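Local coordinates for Xaa-Pro dipeptidase (Pyrococcus horikoshii, PDB 1WY2) that hydrolyses dipeptides with a C-terminal proline and a nonpolar N-terminal residue, using two metal ions per subunit in the homodimer, at the interface of chains A and B. Numbering follows the deposited sequence. Chains: chain A/B, Xaa-Pro dipeptidase.

Contact 1: the interface of chains A and B. Residues chain A 194-195, 282-283; chain B 58-59.
B:Leu59, in the short 3-10 helix 58-60 of one subunit's N-terminal domain, packs against two loops of the partner's M24 metallopeptidase domain, at A:Pro194-A:His195 and A:Asn282-A:His283. A:His195 is probably the family's conserved active-site histidine, which would put this leucine close to the catalytic pocket. Its CG stands between the backbone N and the carbonyl carbon (chi1 77°), which turns methyl CD1 to chain A. CD1 comes from one side of the A:His195 imidazole plane, above its CE1-NE2 rim rather than over the centre, 3.7 Å from CE1, and also meets CB of A:His283 at 3.9 Å. The side chain of A:Asn282 lies roughly perpendicular to that of B:Leu59, and its CB packs on CB of B:Glu58 at 4.0 Å. No direct polar bond spans the patch; both backbone ends of B:Leu59 work through water. Its amide N reaches water 1 at 3.0 Å (152° at the hydrogen), and that water is 2.8 Å from the carbonyl O of A:Asn282. On the other end, carbonyl O of B:Leu59 lies 2.8 Å from water 2, which pairs with the backbone N of A:His195 at 2.9 Å (161°). The A:Pro194 ring borders the same carbonyl through CG and CD.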
ATOM      1  N   PRO A 194      -8.849  14.195 -10.919  1.00 19.49           N
ATOM      2  CA  PRO A 194      -9.538  12.950 -10.567  1.00 20.09           C
ATOM      3  C   PRO A 194      -9.058  12.330  -9.255  1.00 21.54           C
ATOM      4  O   PRO A 194      -9.869  11.901  -8.437  1.00 23.31           O
ATOM      5  CB  PRO A 194      -9.271  12.057 -11.776  1.00 20.05           C
ATOM      6  CG  PRO A 194      -9.220  13.055 -12.909  1.00 20.28           C
ATOM      7  CD  PRO A 194      -8.366  14.151 -12.312  1.00 18.69           C
ATOM      8  N   HIS A 195      -7.745  12.292  -9.052  1.00 21.98           N
ATOM      9  CA  HIS A 195      -7.185  11.725  -7.826  1.00 22.21           C
ATOM     10  C   HIS A 195      -6.634  12.792  -6.879  1.00 21.77           C
ATOM     11  O   HIS A 195      -5.560  12.625  -6.302  1.00 22.09           O
ATOM     12  CB  HIS A 195      -6.087  10.715  -8.168  1.00 25.68           C
ATOM     13  CG  HIS A 195      -6.608   9.434  -8.742  1.00 28.15           C
ATOM     14  ND1 HIS A 195      -5.791   8.498  -9.338  1.00 29.86           N
ATOM     15  CD2 HIS A 195      -7.864   8.929  -8.800  1.00 29.07           C
ATOM     16  CE1 HIS A 195      -6.520   7.471  -9.738  1.00 30.89           C
ATOM     17  NE2 HIS A 195      -7.781   7.709  -9.424  1.00 30.17           N
ATOM     18  N   ASN A 282     -11.680  11.686 -18.720  1.00 19.83           N
ATOM     19  CA  ASN A 282     -10.384  11.050 -18.962  1.00 21.61           C
ATOM     20  C   ASN A 282      -9.990   9.771 -18.231  1.00 20.33           C
ATOM     21  O   ASN A 282      -8.805   9.531 -17.997  1.00 21.38           O
ATOM     22  CB  ASN A 282      -9.277  12.082 -18.753  1.00 23.61           C
ATOM     23  CG  ASN A 282      -9.362  12.754 -17.399  1.00 24.63           C
ATOM     24  OD1 ASN A 282      -9.938  12.208 -16.460  1.00 28.88           O
ATOM     25  ND2 ASN A 282      -8.776  13.940 -17.288  1.00 30.08           N
ATOM     26  N   HIS A 283     -10.964   8.950 -17.867  1.00 18.93           N
ATOM     27  CA  HIS A 283     -10.663   7.687 -17.211  1.00 18.12           C
ATOM     28  C   HIS A 283     -11.766   6.693 -17.524  1.00 17.50           C
ATOM     29  O   HIS A 283     -12.779   7.057 -18.113  1.00 18.33           O
ATOM     30  CB  HIS A 283     -10.484   7.867 -15.691  1.00 17.52           C
ATOM     31  CG  HIS A 283     -11.666   8.463 -14.988  1.00 18.60           C
ATOM     32  ND1 HIS A 283     -12.848   7.779 -14.800  1.00 18.14           N
ATOM     33  CD2 HIS A 283     -11.827   9.665 -14.385  1.00 18.57           C
ATOM     34  CE1 HIS A 283     -13.686   8.533 -14.110  1.00 17.22           C
ATOM     35  NE2 HIS A 283     -13.090   9.683 -13.846  1.00 18.87           N
TER
ATOM     36  N   GLU B  58      -3.937   9.347 -18.754  1.00 24.07           N
ATOM     37  CA  GLU B  58      -4.588  10.653 -18.820  1.00 25.75           C
ATOM     38  C   GLU B  58      -5.137  11.243 -17.523  1.00 25.13           C
ATOM     39  O   GLU B  58      -5.025  12.445 -17.299  1.00 25.87           O
ATOM     40  CB  GLU B  58      -5.710  10.632 -19.859  1.00 28.19           C
ATOM     41  CG  GLU B  58      -5.235  10.395 -21.275  1.00 33.76           C
ATOM     42  CD  GLU B  58      -6.253  10.852 -22.300  1.00 38.20           C
ATOM     43  OE1 GLU B  58      -7.453  10.549 -22.118  1.00 39.55           O
ATOM     44  OE2 GLU B  58      -5.853  11.508 -23.289  1.00 40.65           O
ATOM     45  N   LEU B  59      -5.728  10.413 -16.669  1.00 25.81           N
ATOM     46  CA  LEU B  59      -6.314  10.920 -15.427  1.00 26.55           C
ATOM     47  C   LEU B  59      -5.303  11.509 -14.446  1.00 26.92           C
ATOM     48  O   LEU B  59      -5.686  12.190 -13.495  1.00 27.27           O
ATOM     49  CB  LEU B  59      -7.125   9.824 -14.726  1.00 28.69           C
ATOM     50  CG  LEU B  59      -6.369   8.740 -13.950  1.00 28.69           C
ATOM     51  CD1 LEU B  59      -7.369   7.779 -13.323  1.00 32.01           C
ATOM     52  CD2 LEU B  59      -5.427   8.000 -14.874  1.00 31.28           C
TER
HETATM   53  O   HOH W   1      -6.715   7.733 -17.711  1.00 25.34           O
HETATM   54  O   HOH W   2      -5.548  13.003 -10.769  1.00 28.47           O

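Contact 2: the interface of chains A and B. Residues chain A 161-162, 164-166, 168; chain B 169, 172-173, 176.
Helix 160-173 of A, at A:Ala165, packs on its counterpart in B, at B:Lys172 and B:Tyr169, the two axes running nearly antiparallel as the C-alpha positions show. B:Lys172 carries the polar link: CG anti to the backbone N (chi1 -163°), with a bend at chi2 (144°), takes the chain past A:Ala165 and brings NZ to A:Glu168. Its NZ forms a salt bridge to OE1 of A:Glu168 at 2.7 Å, met on the syn side but 29° out of the carboxylate plane, and lies 3.1 Å from OE2 of the same group, a second hydrogen bond. Lower down, CG of B:Lys172 packs on CG of A:Arg161 and on CB of A:Ala165, both at 3.7 Å. An alanine here would probably leave the A:Glu168 carboxylate without its cation and open a gap beside A:Arg161 and A:Ala165. The B:Tyr169 ring turns its edge to the A:Ala165 carbonyl, with O in the ring plane 3.5 Å from CD2, while CG of B:Met173 sits above one face, offset toward the rim. SD of B:Met173 contacts CG of A:Glu162 at 3.5 Å. Water 3 joins the same pair of residues, 2.6 Å from the carboxylate OE2 of A:Glu162 and 2.9 Å from the carbonyl O of B:Met173.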
ATOM      1  N   ARG A 161      -7.833  18.237   4.186  1.00 18.25           N
ATOM      2  CA  ARG A 161      -7.208  17.168   4.958  1.00 18.64           C
ATOM      3  C   ARG A 161      -7.876  16.931   6.306  1.00 18.91           C
ATOM      4  O   ARG A 161      -7.930  15.798   6.783  1.00 17.90           O
ATOM      5  CB  ARG A 161      -5.728  17.480   5.177  1.00 20.50           C
ATOM      6  CG  ARG A 161      -5.000  16.452   6.028  1.00 26.26           C
ATOM      7  CD  ARG A 161      -3.801  15.902   5.292  1.00 31.50           C
ATOM      8  NE  ARG A 161      -3.006  16.971   4.699  1.00 35.57           N
ATOM      9  CZ  ARG A 161      -2.144  16.792   3.706  1.00 36.12           C
ATOM     10  NH1 ARG A 161      -1.964  15.584   3.193  1.00 38.63           N
ATOM     11  NH2 ARG A 161      -1.471  17.825   3.218  1.00 34.75           N
ATOM     12  N   GLU A 162      -8.375  17.994   6.930  1.00 18.30           N
ATOM     13  CA  GLU A 162      -9.026  17.850   8.225  1.00 19.19           C
ATOM     14  C   GLU A 162     -10.360  17.134   8.075  1.00 19.15           C
ATOM     15  O   GLU A 162     -10.762  16.367   8.952  1.00 19.58           O
ATOM     16  CB  GLU A 162      -9.204  19.223   8.889  1.00 20.95           C
ATOM     17  CG  GLU A 162      -7.903  19.756   9.482  1.00 25.26           C
ATOM     18  CD  GLU A 162      -8.013  21.170  10.023  1.00 28.40           C
ATOM     19  OE1 GLU A 162      -9.098  21.554  10.510  1.00 31.78           O
ATOM     20  OE2 GLU A 162      -6.996  21.891   9.981  1.00 31.12           O
ATOM     21  N   ALA A 164     -10.948  14.951   5.754  1.00 16.64           N
ATOM     22  CA  ALA A 164     -10.539  13.574   5.508  1.00 16.44           C
ATOM     23  C   ALA A 164     -10.215  12.877   6.824  1.00 17.20           C
ATOM     24  O   ALA A 164     -10.635  11.744   7.057  1.00 17.80           O
ATOM     25  CB  ALA A 164      -9.324  13.544   4.582  1.00 16.54           C
ATOM     26  N   ALA A 165      -9.476  13.561   7.690  1.00 17.09           N
ATOM     27  CA  ALA A 165      -9.102  12.983   8.973  1.00 17.12           C
ATOM     28  C   ALA A 165     -10.333  12.604   9.795  1.00 17.26           C
ATOM     29  O   ALA A 165     -10.384  11.531  10.393  1.00 17.22           O
ATOM     30  CB  ALA A 165      -8.232  13.966   9.752  1.00 14.49           C
ATOM     31  N   LYS A 166     -11.331  13.481   9.806  1.00 16.99           N
ATOM     32  CA  LYS A 166     -12.549  13.241  10.570  1.00 18.11           C
ATOM     33  C   LYS A 166     -13.347  12.034  10.081  1.00 17.93           C
ATOM     34  O   LYS A 166     -13.800  11.222  10.888  1.00 17.90           O
ATOM     35  CB  LYS A 166     -13.439  14.489  10.541  1.00 21.93           C
ATOM     36  CG  LYS A 166     -14.710  14.392  11.378  1.00 27.60           C
ATOM     37  CD  LYS A 166     -14.409  14.400  12.870  1.00 32.48           C
ATOM     38  CE  LYS A 166     -15.690  14.397  13.693  1.00 35.14           C
ATOM     39  NZ  LYS A 166     -16.541  15.589  13.405  1.00 36.64           N
ATOM     40  N   GLU A 168     -12.216   9.526   8.246  1.00 17.72           N
ATOM     41  CA  GLU A 168     -11.443   8.294   8.312  1.00 18.08           C
ATOM     42  C   GLU A 168     -11.510   7.770   9.742  1.00 18.57           C
ATOM     43  O   GLU A 168     -11.504   6.562   9.970  1.00 17.23           O
ATOM     44  CB  GLU A 168     -10.001   8.542   7.866  1.00 18.34           C
ATOM     45  CG  GLU A 168      -9.921   8.860   6.367  1.00 19.70           C
ATOM     46  CD  GLU A 168      -8.515   9.122   5.873  1.00 21.96           C
ATOM     47  OE1 GLU A 168      -7.649   9.483   6.698  1.00 24.81           O
ATOM     48  OE2 GLU A 168      -8.282   8.984   4.648  1.00 20.51           O
TER
ATOM     49  N   TYR B 169      -5.705  10.103  13.786  1.00 15.68           N
ATOM     50  CA  TYR B 169      -6.467  11.316  13.517  1.00 16.88           C
ATOM     51  C   TYR B 169      -5.574  12.517  13.832  1.00 18.28           C
ATOM     52  O   TYR B 169      -5.455  13.449  13.033  1.00 17.69           O
ATOM     53  CB  TYR B 169      -7.719  11.346  14.398  1.00 15.83           C
ATOM     54  CG  TYR B 169      -8.447  12.671  14.416  1.00 16.56           C
ATOM     55  CD1 TYR B 169      -8.288  13.563  15.479  1.00 17.00           C
ATOM     56  CD2 TYR B 169      -9.292  13.035  13.371  1.00 18.50           C
ATOM     57  CE1 TYR B 169      -8.960  14.786  15.496  1.00 19.40           C
ATOM     58  CE2 TYR B 169      -9.969  14.251  13.378  1.00 19.44           C
ATOM     59  CZ  TYR B 169      -9.797  15.121  14.441  1.00 20.34           C
ATOM     60  OH  TYR B 169     -10.467  16.320  14.443  1.00 23.27           O
ATOM     61  N   LYS B 172      -2.877  13.212  11.189  1.00 18.03           N
ATOM     62  CA  LYS B 172      -3.402  13.826   9.974  1.00 18.16           C
ATOM     63  C   LYS B 172      -3.769  15.289  10.225  1.00 18.93           C
ATOM     64  O   LYS B 172      -3.608  16.138   9.348  1.00 19.16           O
ATOM     65  CB  LYS B 172      -4.620  13.039   9.475  1.00 19.32           C
ATOM     66  CG  LYS B 172      -4.995  13.330   8.031  1.00 19.70           C
ATOM     67  CD  LYS B 172      -5.512  12.071   7.340  1.00 23.78           C
ATOM     68  CE  LYS B 172      -5.718  12.292   5.856  1.00 24.87           C
ATOM     69  NZ  LYS B 172      -6.021  11.017   5.145  1.00 22.81           N
ATOM     70  N   MET B 173      -4.258  15.586  11.425  1.00 18.41           N
ATOM     71  CA  MET B 173      -4.610  16.959  11.766  1.00 19.30           C
ATOM     72  C   MET B 173      -3.334  17.796  11.860  1.00 21.93           C
ATOM     73  O   MET B 173      -3.379  19.027  11.808  1.00 21.67           O
ATOM     74  CB  MET B 173      -5.371  17.005  13.094  1.00 19.75           C
ATOM     75  CG  MET B 173      -6.772  16.399  13.039  1.00 19.29           C
ATOM     76  SD  MET B 173      -7.883  17.254  11.895  1.00 20.87           S
ATOM     77  CE  MET B 173      -8.373  18.656  12.879  1.00 20.54           C
ATOM     78  N   ALA B 176       0.077  15.143   8.391  1.00 20.38           N
ATOM     79  CA  ALA B 176       0.474  13.875   7.794  1.00 20.25           C
ATOM     80  C   ALA B 176      -0.555  13.446   6.756  1.00 21.47           C
ATOM     81  O   ALA B 176      -1.744  13.739   6.889  1.00 20.85           O
ATOM     82  CB  ALA B 176       0.604  12.801   8.869  1.00 19.83           C
TER
HETATM   83  O   HOH W   3      -4.560  20.857   9.955  1.00 37.28           O
HETATM   84  O   HOH W   4     -11.530  17.459  11.640  1.00 39.44           O

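Contact 3: the interface of chains A and B. Residues chain A 40-41, 59-60; chain B 195, 197.
Apolar contact between A:Leu40 and B:His195 carries much of this patch of the homodimer interface, where the N-terminal domain of A meets the loop bearing the probable active-site histidine of B. The two side chains lie alongside, pointing opposite ways, and methyl CD2 of A:Leu40 comes 3.6 Å from CB of B:His195. CB of the leucine also lies 3.8 Å from the ring carbon CD2 of B:His195, so the leucine flanks both the stem and the ring of the histidine. B:Val197 adds a looser contact, its CG2 4.2 Å from CD2 of A:Leu40.

Between the flat polar groups the approach is close without bonding. CG of B:His195 is anti to the carbonyl carbon (chi1 -36°), which swings the ring toward A:Glu60. The carboxylate of A:Glu60 stands at the edge of the imidazole, with CD in the ring plane and the two planes 84° apart. OE1 of A:Glu60 is 3.6 Å from ring carbon CD2, whereas NE2 remains 3.9 Å from the carbonyl O of A:Leu59, beyond hydrogen-bonding reach.

Hydrogen bonding within chain A helps hold that carboxylate. The backbone N of A:Ala41 donates to OE2 of A:Glu60 at 2.6 Å (158° at the hydrogen), on the anti side. This ties the 40-41 loop to helix 58-67.

In the fold, that loop and the start of the helix belong to the N-terminal domain of A, and B:His195 and B:Val197 lie on a loop of the partner's catalytic domain.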
ATOM      1  N   LEU A  40       1.505 -11.055   7.388  1.00 43.34           N
ATOM      2  CA  LEU A  40       1.996  -9.698   7.128  1.00 45.61           C
ATOM      3  C   LEU A  40       3.344  -9.744   6.413  1.00 46.37           C
ATOM      4  O   LEU A  40       3.601  -9.041   5.444  1.00 46.62           O
ATOM      5  CB  LEU A  40       2.160  -8.957   8.457  1.00 46.42           C
ATOM      6  CG  LEU A  40       0.847  -8.814   9.223  1.00 47.31           C
ATOM      7  CD1 LEU A  40       0.402 -10.133   9.861  1.00 47.19           C
ATOM      8  CD2 LEU A  40       0.938  -7.794  10.354  1.00 47.67           C
ATOM      9  N   ALA A  41       4.233 -10.583   6.963  1.00 46.97           N
ATOM     10  CA  ALA A  41       5.471 -10.868   6.269  1.00 47.52           C
ATOM     11  C   ALA A  41       5.179 -11.718   5.030  1.00 47.17           C
ATOM     12  O   ALA A  41       4.096 -11.703   4.458  1.00 48.37           O
ATOM     13  CB  ALA A  41       6.372 -11.659   7.212  1.00 48.31           C
ATOM     14  N   LEU A  59       8.244 -15.531  12.316  1.00 44.50           N
ATOM     15  CA  LEU A  59       7.454 -14.459  12.916  1.00 44.71           C
ATOM     16  C   LEU A  59       6.028 -14.388  12.371  1.00 44.90           C
ATOM     17  O   LEU A  59       5.349 -13.373  12.528  1.00 45.08           O
ATOM     18  CB  LEU A  59       8.145 -13.109  12.699  1.00 45.42           C
ATOM     19  CG  LEU A  59       9.498 -12.893  13.387  1.00 46.19           C
ATOM     20  CD1 LEU A  59      10.086 -11.556  12.950  1.00 46.48           C
ATOM     21  CD2 LEU A  59       9.318 -12.933  14.899  1.00 45.96           C
ATOM     22  N   GLU A  60       5.577 -15.466  11.736  1.00 44.80           N
ATOM     23  CA  GLU A  60       4.231 -15.512  11.171  1.00 43.93           C
ATOM     24  C   GLU A  60       3.574 -16.867  11.383  1.00 42.65           C
ATOM     25  O   GLU A  60       2.360 -17.006  11.239  1.00 42.12           O
ATOM     26  CB  GLU A  60       4.280 -15.219   9.668  1.00 44.32           C
ATOM     27  CG  GLU A  60       4.695 -13.805   9.327  1.00 46.35           C
ATOM     28  CD  GLU A  60       3.666 -12.786   9.765  1.00 46.84           C
ATOM     29  OE1 GLU A  60       3.247 -12.826  10.940  1.00 49.86           O
ATOM     30  OE2 GLU A  60       3.278 -11.940   8.939  1.00 48.23           O
TER
ATOM     31  N   HIS B 195       3.950  -8.671  15.073  1.00 35.44           N
ATOM     32  CA  HIS B 195       3.479  -7.390  14.532  1.00 35.62           C
ATOM     33  C   HIS B 195       2.110  -7.071  15.122  1.00 33.76           C
ATOM     34  O   HIS B 195       1.098  -7.140  14.423  1.00 35.22           O
ATOM     35  CB  HIS B 195       3.349  -7.469  13.008  1.00 39.19           C
ATOM     36  CG  HIS B 195       4.406  -8.299  12.348  1.00 41.87           C
ATOM     37  ND1 HIS B 195       5.751  -8.028  12.466  1.00 43.68           N
ATOM     38  CD2 HIS B 195       4.310  -9.393  11.555  1.00 42.92           C
ATOM     39  CE1 HIS B 195       6.441  -8.918  11.774  1.00 43.86           C
ATOM     40  NE2 HIS B 195       5.590  -9.758  11.212  1.00 43.39           N
ATOM     41  N   VAL B 197      -0.465  -5.220  15.413  1.00 18.76           N
ATOM     42  CA  VAL B 197      -1.332  -4.147  14.934  1.00 17.07           C
ATOM     43  C   VAL B 197      -2.511  -3.997  15.905  1.00 16.39           C
ATOM     44  O   VAL B 197      -3.087  -4.996  16.341  1.00 16.29           O
ATOM     45  CB  VAL B 197      -1.858  -4.465  13.516  1.00 18.08           C
ATOM     46  CG1 VAL B 197      -2.836  -3.396  13.065  1.00 19.59           C
ATOM     47  CG2 VAL B 197      -0.684  -4.562  12.545  1.00 20.12           C
TER

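Contacts 1 and 3 lie on opposite flanks of the dimer, about 35 Å apart between C-alpha centres. Contact 2 is about 24 Å from contact 1 and 27 Å from contact 3. Contacts 1 and 3 share Leu59 and His195 with the chains exchanged, so each N-terminal domain leans on the other subunit's catalytic domain. The flanks differ in detail: His195 has chi1 -72° and chi2 168° in A but -36° and -59° in B, so the imidazole is turned differently. In contact 2 the same helix is used by both chains, joining the catalytic domains directly. The homodimer is thus held at separated points, with the partner probably helping to shape each active-site entrance.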